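CSOR (Streptomyces lividans, PDB 4ADZ) is a copper-sensing transcriptional repressor, captured here in its apo form, that probably lets go of its operator DNA when it binds copper(I). Local coordinates at residues V108-A111 against A112-G116; L99-E102 against H103-C107; D120-V123 against E124-T127. One frame throughout, in Å; residues are numbered along the deposited sequence. Where two conformers were deposited one is given.

All three contacts belong to the helical hairpin made by helices 78-114 and 116-134, and each is local, joining residues within a few positions of one another. Along the chain the order is interaction 2, interaction 1, interaction 3: a regular stretch of helix 78-114, the kinked end of that helix, then the following helix. Their centres lie about 12 to 13 Å apart. Interactions 2 and 3 touch across the hairpin, C107 SG lying 4.2 Å from K122 CB and L104 CD2 4.2 Å from A126 CB, while interaction 1 makes the turn between them. All three touch the second subunit, and interactions 2 and 3 also the third, so the hairpin packs into a four-chain assembly.

Interaction 1. Residues V108-A111 against A112-G116; sequences VADA and ALKGG
D110 and A111 meet L113 and K114 in a local backbone contact at the exposed C-terminal end of helix 78-114, just before the chain turns into helix 116-134. The end of a helix is where the regular spacing of amide bonds can give way, and this one illustrates how. L113 N donates to D110 O at 3.0 Å and K114 N to A111 O at 3.2 Å, both spanning three residues instead of four. The carbonyl groups are approached from above their planes, the second donor standing 67° out of plane.

Water serves the kink. One molecule donates to V108 O and weakly accepts from A112 N, a second joins A109 O to A112 N with a similarly weak bond, and a third runs from A111 O, 2.6 Å away, to G115 N at 2.8 Å, bridging that carbonyl and amide, whose O and N stand 4.0 Å apart. G115 then leaves helical geometry with a positive phi of 88° and occupies the N-cap position of the next helix. A side chain here would be jammed against the preceding carbonyl oxygen.

Among side chains, the aliphatic part of K114 does most of the touching. Its CG lies anti to its own carbonyl carbon, which sets it 3.3 Å from D110 O, and a bend at chi2 (-49°) carries the chain on until CE lies 3.7 Å from D110 CB. D110 was deposited in two conformers; in this one its OD2 stays 4.8 Å from K114 NZ, so any attraction is weak and uncertain. A111 and A112 pack against A112 of the second subunit. The chemistry implies a helix end held by three-residue bonds and water bridges more than by charge.

Interaction 2. Residues L99-E102 against H103-C107; sequences LLEE and HLRHC. With SO4 (sulfate ion), chain C; SO4 (sulfate ion), chain G.
E102 and H106 lie side by side, one turn apart on helix 78-114, where the i to i+4 spacing of an alpha helix puts a polar row on one face. The first shell is a pair of sulfates, probably from the crystallisation liquor. H103 ND1 donates to O2 of the chain C sulfate at 2.6 Å, almost straight at 175°, and H106 ND1 donates to O3 of the same ion. The other nitrogen, H106 NE2, reaches O4 of the chain G sulfate at 2.8 Å, and R105 NE holds O2 of that ion at the edge of its guanidinium, also at 2.8 Å. With both its nitrogens donating, the H106 ring is probably protonated.

The first torsions bring the two rings to one anion: H103 sets CG anti to its backbone N (chi1 -179°), whereas H106 places CG beside it (chi1 -61°), and the turn of each ring then directs its ND1. Beneath one face of the H106 ring sits E102 O, 3.1 Å from the plane and offset toward the rim, and E102 CG approaches NE2 at 3.6 Å. The E102 carboxylate stands nearly perpendicular to the ring, its OE1 hydrogen-bonded to H54 of helix 48-73.

Further out, L100 and L104 turn to the second subunit, packing on its I130 and V123. H103 packs on C78 of the third subunit, an arrangement consistent with the cysteine-histidine-cysteine copper(I) site known in this family, and C107 SG lies 3.9 Å above the plane of the H103 ring, offset toward its rim.

Interaction 3. Residues D120-V123 against E124-T127; sequences DAKV and EEAT
V123 and T127, one turn apart on helix 116-134, show how a threonine can bond back to its own alpha helix. The backbone bonds are regular: E124, E125, A126 and T127 donate their amides to the carbonyls four residues earlier, each at 2.9 Å. The hydroxyl adds a second grip, T127 OG1 donating to V123 O at 2.8 Å. The two donors come from opposite faces of the V123 carbonyl plane, OG1 standing 37° out of it. Having OG1 anti to its own carbonyl carbon (chi1 -62°) tips it back toward that oxygen. A valine here would keep a similar shape but would probably leave V123 O with only the backbone amide of that position, losing the second bond to this carbonyl.

Packing joins the same pair to the second subunit, V123 resting on its L104 and T127 on its E101.

Among the charged groups, E124 forms a salt bridge with K128, while K122 and E125 face the third subunit. These two run alongside each other, but K122 NZ is 4.1 Å from E125 OE1, beyond a salt bridge. Y77 of the third subunit joins them, its hydroxyl hydrogen-bonded to both. A water ties the acid to the helix backbone, donating to K122 O at 2.7 Å and to E125 OE1 at 2.7 Å.

Interaction 1. Residues V108-A111 against A112-G116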
loop_
_atom_site.group_PDB
_atom_site.type_symbol
_atom_site.label_atom_id
_atom_site.label_comp_id
_atom_site.label_asym_id
_atom_site.label_seq_id
_atom_site.Cartn_x
_atom_site.Cartn_y
_atom_site.Cartn_z
ATOM N N VAL A 108 16.481 18.954 8.810
ATOM C CA VAL A 108 16.606 19.457 10.221
ATOM C C VAL A 108 17.987 20.064 10.515
ATOM O O VAL A 108 18.073 21.188 11.059
ATOM C CB VAL A 108 16.272 18.334 11.250
ATOM C CG1 VAL A 108 16.719 18.674 12.685
ATOM C CG2 VAL A 108 14.783 18.067 11.231
ATOM N N ALA A 109 19.044 19.405 10.076
ATOM C CA ALA A 109 20.380 19.893 10.386
ATOM C C ALA A 109 20.611 21.217 9.741
ATOM O O ALA A 109 21.349 22.018 10.364
ATOM C CB ALA A 109 21.473 18.935 9.968
ATOM N N ASP A 110 20.079 21.428 8.557
ATOM C CA ASP A 110 20.370 22.609 7.737
ATOM C C ASP A 110 19.298 23.681 7.857
ATOM O O ASP A 110 19.402 24.719 7.200
ATOM C CB ASP A 110 20.478 22.196 6.274
ATOM C CG ASP A 110 21.689 21.312 5.991
ATOM O OD1 ASP A 110 22.660 21.341 6.761
ATOM O OD2 ASP A 110 21.668 20.607 4.975
ATOM N N ALA A 111 18.252 23.455 8.671
ATOM C CA ALA A 111 17.063 24.311 8.659
ATOM C C ALA A 111 17.382 25.808 8.950
ATOM O O ALA A 111 16.774 26.706 8.347
ATOM C CB ALA A 111 16.062 23.838 9.720
ATOM N N ALA A 112 18.299 26.058 9.862
ATOM C CA ALA A 112 18.532 27.466 10.248
ATOM C C ALA A 112 19.244 28.222 9.124
ATOM O O ALA A 112 19.272 29.465 9.123
ATOM C CB ALA A 112 19.359 27.558 11.566
ATOM N N LEU A 113 19.890 27.504 8.230
ATOM C CA LEU A 113 20.534 28.111 7.076
ATOM C C LEU A 113 19.638 28.370 5.867
ATOM O O LEU A 113 20.011 29.056 4.924
ATOM C CB LEU A 113 21.662 27.197 6.628
ATOM C CG LEU A 113 22.849 27.084 7.599
ATOM C CD1 LEU A 113 23.692 25.872 7.201
ATOM C CD2 LEU A 113 23.752 28.344 7.716
ATOM N N LYS A 114 18.434 27.824 5.863
ATOM C CA LYS A 114 17.710 27.743 4.591
ATOM C C LYS A 114 16.692 28.799 4.359
ATOM O O LYS A 114 16.472 29.178 3.199
ATOM C CB LYS A 114 17.079 26.364 4.437
ATOM C CG LYS A 114 18.063 25.238 4.234
ATOM C CD LYS A 114 19.128 25.444 3.163
ATOM C CE LYS A 114 20.139 24.299 3.237
ATOM N NZ LYS A 114 21.184 24.458 2.200
ATOM N N GLY A 115 16.043 29.308 5.385
ATOM C CA GLY A 115 14.951 30.243 5.102
ATOM C C GLY A 115 13.591 29.540 4.887
ATOM O O GLY A 115 13.527 28.356 4.474
ATOM N N GLY A 116 12.523 30.264 5.163
ATOM C CA GLY A 116 11.177 29.681 5.247
ATOM C C GLY A 116 10.702 29.121 3.915
ATOM O O GLY A 116 10.092 28.035 3.873
HETATM O O HOH W 1 18.532 23.926 12.147
HETATM O O HOH W 2 21.077 24.857 10.084
HETATM O O HOH W 3 15.901 29.142 8.146
#

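Interaction 2. Residues L99-E102 against H103-C107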
loop_
_atom_site.group_PDB
_atom_site.type_symbol
_atom_site.label_atom_id
_atom_site.label_comp_id
_atom_site.label_asym_id
_atom_site.label_seq_id
_atom_site.Cartn_x
_atom_site.Cartn_y
_atom_site.Cartn_z
ATOM N N LEU A 99 16.059 6.089 3.423
ATOM C CA LEU A 99 16.507 7.296 2.656
ATOM C C LEU A 99 15.668 8.533 3.042
ATOM O O LEU A 99 16.215 9.626 3.204
ATOM C CB LEU A 99 16.445 7.070 1.159
ATOM C CG LEU A 99 17.652 6.498 0.424
ATOM C CD1 LEU A 99 17.961 5.164 1.066
ATOM C CD2 LEU A 99 17.233 6.394 -1.043
ATOM N N LEU A 100 14.385 8.354 3.270
ATOM C CA LEU A 100 13.541 9.485 3.643
ATOM C C LEU A 100 13.931 10.029 5.020
ATOM O O LEU A 100 14.046 11.231 5.223
ATOM C CB LEU A 100 12.109 9.061 3.678
ATOM C CG LEU A 100 11.137 10.137 4.023
ATOM C CD1 LEU A 100 11.210 11.171 2.865
ATOM C CD2 LEU A 100 9.750 9.554 4.207
ATOM N N GLU A 101 14.112 9.139 5.985
ATOM C CA GLU A 101 14.535 9.545 7.296
ATOM C C GLU A 101 15.863 10.340 7.242
ATOM O O GLU A 101 15.961 11.428 7.824
ATOM C CB GLU A 101 14.706 8.309 8.222
ATOM C CG GLU A 101 15.118 8.759 9.610
ATOM C CD GLU A 101 14.902 7.740 10.693
ATOM O OE1 GLU A 101 14.699 6.566 10.328
ATOM O OE2 GLU A 101 14.973 8.136 11.904
ATOM N N GLU A 102 16.848 9.824 6.525
ATOM C CA GLU A 102 18.133 10.475 6.373
ATOM C C GLU A 102 17.954 11.885 5.746
ATOM O O GLU A 102 18.526 12.888 6.227
ATOM C CB GLU A 102 19.084 9.606 5.524
ATOM C CG GLU A 102 20.421 10.271 5.240
ATOM C CD GLU A 102 21.397 9.401 4.405
ATOM O OE1 GLU A 102 21.004 8.295 3.950
ATOM O OE2 GLU A 102 22.547 9.858 4.201
ATOM N N HIS A 103 17.119 11.971 4.726
ATOM C CA HIS A 103 16.806 13.262 4.097
ATOM C C HIS A 103 16.163 14.236 5.035
ATOM O O HIS A 103 16.571 15.432 5.097
ATOM C CB HIS A 103 15.875 13.038 2.950
ATOM C CG HIS A 103 15.494 14.289 2.217
ATOM N ND1 HIS A 103 16.430 15.143 1.702
ATOM C CD2 HIS A 103 14.254 14.764 1.828
ATOM C CE1 HIS A 103 15.782 16.124 1.023
ATOM N NE2 HIS A 103 14.455 15.920 1.152
ATOM N N LEU A 104 15.182 13.782 5.808
ATOM C CA LEU A 104 14.532 14.644 6.788
ATOM C C LEU A 104 15.473 15.119 7.915
ATOM O O LEU A 104 15.406 16.294 8.319
ATOM C CB LEU A 104 13.270 13.984 7.378
ATOM C CG LEU A 104 12.138 13.820 6.332
ATOM C CD1 LEU A 104 11.006 12.898 6.862
ATOM C CD2 LEU A 104 11.557 15.150 5.806
ATOM N N ARG A 105 16.343 14.225 8.370
ATOM C CA ARG A 105 17.396 14.570 9.301
ATOM C C ARG A 105 18.283 15.685 8.722
ATOM O O ARG A 105 18.660 16.655 9.448
ATOM C CB ARG A 105 18.220 13.356 9.700
ATOM C CG ARG A 105 17.492 12.472 10.707
ATOM C CD ARG A 105 18.211 11.149 10.901
ATOM N NE ARG A 105 19.526 11.339 11.473
ATOM C CZ ARG A 105 19.792 11.314 12.791
ATOM N NH1 ARG A 105 18.842 11.083 13.695
ATOM N NH2 ARG A 105 21.037 11.523 13.213
ATOM N N HIS A 106 18.667 15.549 7.474
ATOM C CA HIS A 106 19.448 16.617 6.843
ATOM C C HIS A 106 18.742 17.924 6.755
ATOM O O HIS A 106 19.375 18.972 6.949
ATOM C CB HIS A 106 19.993 16.176 5.500
ATOM C CG HIS A 106 20.926 14.999 5.592
ATOM N ND1 HIS A 106 21.546 14.493 4.530
ATOM C CD2 HIS A 106 21.328 14.219 6.691
ATOM C CE1 HIS A 106 22.297 13.459 4.899
ATOM N NE2 HIS A 106 22.172 13.299 6.221
ATOM N N CYS A 107 17.452 17.898 6.449
ATOM C CA CYS A 107 16.623 19.120 6.393
ATOM C C CYS A 107 16.571 19.787 7.774
ATOM O O CYS A 107 16.735 21.049 7.911
ATOM C CB CYS A 107 15.223 18.829 5.948
ATOM S SG CYS A 107 15.118 18.371 4.211
HETATM S S SO4 C . 19.857 15.921 1.245
HETATM O O1 SO4 C . 19.042 17.197 1.281
HETATM O O2 SO4 C . 19.024 14.873 1.859
HETATM O O3 SO4 C . 21.066 16.044 2.129
HETATM O O4 SO4 C . 20.324 15.800 -0.178
HETATM S S SO4 G . 23.021 11.703 9.498
HETATM O O1 SO4 G . 23.832 12.865 9.900
HETATM O O2 SO4 G . 21.608 12.024 9.789
HETATM O O3 SO4 G . 23.431 10.546 10.331
HETATM O O4 SO4 G . 23.221 11.407 8.049
#

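Interaction 3. Residues D120-V123 against E124-T127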
loop_
_atom_site.group_PDB
_atom_site.type_symbol
_atom_site.label_atom_id
_atom_site.label_comp_id
_atom_site.label_asym_id
_atom_site.label_seq_id
_atom_site.Cartn_x
_atom_site.Cartn_y
_atom_site.Cartn_z
ATOM N N ASP A 120 9.774 25.163 3.217
ATOM C CA ASP A 120 8.446 24.774 2.728
ATOM C C ASP A 120 8.523 23.947 1.438
ATOM O O ASP A 120 7.832 22.928 1.323
ATOM C CB ASP A 120 7.579 26.021 2.532
ATOM C CG ASP A 120 7.215 26.691 3.853
ATOM O OD1 ASP A 120 7.455 26.098 4.943
ATOM O OD2 ASP A 120 6.681 27.824 3.781
ATOM N N ALA A 121 9.327 24.383 0.474
ATOM C CA ALA A 121 9.507 23.660 -0.749
ATOM C C ALA A 121 10.091 22.242 -0.508
ATOM O O ALA A 121 9.603 21.286 -1.103
ATOM C CB ALA A 121 10.421 24.438 -1.725
ATOM N N LYS A 122 11.112 22.106 0.361
ATOM C CA LYS A 122 11.687 20.781 0.667
ATOM C C LYS A 122 10.619 19.907 1.302
ATOM O O LYS A 122 10.502 18.715 1.010
ATOM C CB LYS A 122 12.910 20.832 1.619
ATOM C CG LYS A 122 14.188 21.356 1.006
ATOM C CD LYS A 122 14.744 20.383 -0.061
ATOM C CE LYS A 122 15.968 20.994 -0.775
ATOM N NZ LYS A 122 16.305 20.295 -2.050
ATOM N N VAL A 123 9.827 20.479 2.222
ATOM C CA VAL A 123 8.806 19.636 2.916
ATOM C C VAL A 123 7.681 19.233 1.955
ATOM O O VAL A 123 7.217 18.082 1.998
ATOM C CB VAL A 123 8.257 20.341 4.164
ATOM C CG1 VAL A 123 6.968 19.608 4.679
ATOM C CG2 VAL A 123 9.371 20.352 5.204
ATOM N N GLU A 124 7.279 20.139 1.057
ATOM C CA GLU A 124 6.281 19.841 0.006
ATOM C C GLU A 124 6.805 18.707 -0.894
ATOM O O GLU A 124 6.090 17.749 -1.139
ATOM C CB GLU A 124 5.938 21.037 -0.850
ATOM C CG GLU A 124 4.974 20.707 -1.991
ATOM C CD GLU A 124 4.382 21.939 -2.666
ATOM O OE1 GLU A 124 4.667 23.077 -2.232
ATOM O OE2 GLU A 124 3.619 21.752 -3.626
ATOM N N GLU A 125 8.066 18.798 -1.282
ATOM C CA GLU A 125 8.658 17.773 -2.122
ATOM C C GLU A 125 8.694 16.431 -1.394
ATOM O O GLU A 125 8.374 15.399 -2.005
ATOM C CB GLU A 125 10.090 18.157 -2.496
ATOM C CG GLU A 125 10.777 17.200 -3.486
ATOM C CD GLU A 125 12.245 17.551 -3.707
ATOM O OE1 GLU A 125 12.979 17.914 -2.706
ATOM O OE2 GLU A 125 12.646 17.399 -4.887
ATOM N N ALA A 126 9.104 16.401 -0.147
ATOM C CA ALA A 126 9.172 15.131 0.608
ATOM C C ALA A 126 7.761 14.521 0.773
ATOM O O ALA A 126 7.558 13.301 0.671
ATOM C CB ALA A 126 9.823 15.352 1.956
ATOM N N THR A 127 6.784 15.397 0.989
ATOM C CA THR A 127 5.436 14.956 1.195
ATOM C C THR A 127 4.931 14.301 -0.117
ATOM O O THR A 127 4.260 13.263 -0.076
ATOM C CB THR A 127 4.497 16.119 1.581
ATOM O OG1 THR A 127 4.944 16.686 2.818
ATOM C CG2 THR A 127 2.972 15.549 1.783
HETATM O O HOH W 4 12.494 17.206 -0.126
#